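Local atomic coordinates of putative ribosomal N-acetyltransferase YdaF (Bacillus subtilis, PDB entry 1NSL), a protein that is a putative N-acetyltransferase of the GNAT family that may transfer acetyl groups to the N-termini of ribosomal proteins. Residues T54-P57 with D58-R61. Residues are numbered along the deposited sequence; the frame is centred on the assembly and turned at random.
Sequences TIIP and DWRR
Ile55 and Trp59, one turn apart on helix 48-65, project side by side, and the CG2 methyl of Ile55 sits over one face of the indole. This CH-pi contact places CG2 3.5 Å from the centroid of the six-membered ring, only 15° off its normal, with Trp59 CZ2 the nearest ring atom to CG2 at 3.4 Å. The indole lies back along the helix because CG stands anti to the carbonyl carbon, beside the backbone N, and Ile56 CG1 adds a looser apolar contact at 4.3 Å from Trp59 CE3. Tyr51, Leu16 and, on helix 21-30, Leu24 also pack on the indole, so an alanine in its place would probably leave the Ile55 methyl without its aromatic cover and open a gap toward these residues.

Four successive i to i+4 backbone hydrogen bonds link the two turns. The straightest, from Asp58 N to Thr54 O, measures 2.9 Å at 174°. Pro57 has no amide hydrogen to give to the preceding turn and kinks the helix there, yet its carbonyl O accepts Arg61 N at 3.1 Å.

Arg61 NH1 reaches Asp58 OD1 at 3.1 Å in a salt bridge whose hydrogen bond is weak (121°), the carboxylate oxygen lying at the guanidinium edge. Pro57 CB comes within 3.7 Å of Arg61 NH2, while Arg61 NE forms a salt bridge with Asp65 of the second subunit. Arg60 bonds Leu16 O and the carbonyls of Tyr63 and Ala64 of that subunit. The helix thus joins an apolar intrachain side to a subunit interface reached by Arg60 and Arg61, where Arg61 bridges carboxylates of two chains.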
# COMPACT_ATOMS: atom_id res chain seq x y z
N THR C 54 7.98 -4.22 -12.43
CA THR C 54 7.51 -5.03 -11.35
C THR C 54 8.58 -5.90 -10.79
O THR C 54 8.93 -5.81 -9.61
CB THR C 54 6.43 -5.91 -11.90
OG1 THR C 54 5.30 -5.07 -12.18
CG2 THR C 54 5.94 -6.86 -10.87
N ILE C 55 9.14 -6.77 -11.61
CA ILE C 55 10.03 -7.73 -11.01
C ILE C 55 11.30 -7.14 -10.47
O ILE C 55 11.70 -7.47 -9.35
CB ILE C 55 10.32 -8.91 -11.91
CG1 ILE C 55 9.06 -9.73 -12.12
CG2 ILE C 55 11.31 -9.81 -11.24
CD1 ILE C 55 9.19 -10.69 -13.22
N ILE C 56 11.94 -6.26 -11.22
CA ILE C 56 13.17 -5.76 -10.67
C ILE C 56 12.93 -4.82 -9.48
O ILE C 56 13.66 -4.86 -8.50
CB ILE C 56 14.00 -5.18 -11.69
CG1 ILE C 56 14.42 -6.29 -12.64
CG2 ILE C 56 15.23 -4.62 -11.06
CD1 ILE C 56 15.17 -5.75 -13.90
N PRO C 57 11.93 -3.96 -9.56
CA PRO C 57 11.57 -3.19 -8.40
C PRO C 57 11.30 -4.07 -7.22
O PRO C 57 11.94 -3.80 -6.23
CB PRO C 57 10.32 -2.46 -8.86
CG PRO C 57 10.55 -2.16 -10.23
CD PRO C 57 11.19 -3.50 -10.74
N ASP C 58 10.44 -5.10 -7.26
CA ASP C 58 10.25 -5.77 -5.99
C ASP C 58 11.57 -6.30 -5.52
O ASP C 58 11.84 -6.22 -4.35
CB ASP C 58 9.31 -6.94 -5.93
CG ASP C 58 7.95 -6.69 -6.53
OD1 ASP C 58 7.38 -5.55 -6.51
OD2 ASP C 58 7.35 -7.70 -7.02
N TRP C 59 12.40 -6.85 -6.38
CA TRP C 59 13.60 -7.49 -5.79
C TRP C 59 14.35 -6.44 -4.95
O TRP C 59 14.80 -6.71 -3.79
CB TRP C 59 14.55 -8.13 -6.80
CG TRP C 59 14.09 -9.41 -7.44
CD1 TRP C 59 13.26 -10.35 -6.89
CD2 TRP C 59 14.39 -9.88 -8.76
NE1 TRP C 59 13.06 -11.39 -7.77
CE2 TRP C 59 13.74 -11.12 -8.93
CE3 TRP C 59 15.15 -9.38 -9.81
CZ2 TRP C 59 13.83 -11.85 -10.11
CZ3 TRP C 59 15.23 -10.13 -10.98
CH2 TRP C 59 14.57 -11.34 -11.12
N ARG C 60 14.44 -5.24 -5.51
CA ARG C 60 15.11 -4.17 -4.84
C ARG C 60 14.48 -3.88 -3.49
O ARG C 60 15.20 -3.69 -2.49
CB ARG C 60 15.22 -2.94 -5.70
CG ARG C 60 16.25 -3.04 -6.82
CD ARG C 60 16.19 -1.91 -7.74
NE ARG C 60 16.83 -0.76 -7.13
CZ ARG C 60 18.15 -0.59 -7.11
NH1 ARG C 60 18.92 -1.47 -7.70
NH2 ARG C 60 18.71 0.47 -6.54
N ARG C 61 13.16 -3.91 -3.37
CA ARG C 61 12.68 -3.62 -2.04
C ARG C 61 13.02 -4.74 -1.06
O ARG C 61 13.12 -4.56 0.13
CB ARG C 61 11.19 -3.33 -2.04
CG ARG C 61 10.81 -1.98 -2.55
CD ARG C 61 9.34 -1.88 -2.90
NE ARG C 61 9.10 -1.05 -4.08
CZ ARG C 61 8.60 -1.50 -5.25
NH1 ARG C 61 8.30 -2.80 -5.38
NH2 ARG C 61 8.38 -0.63 -6.25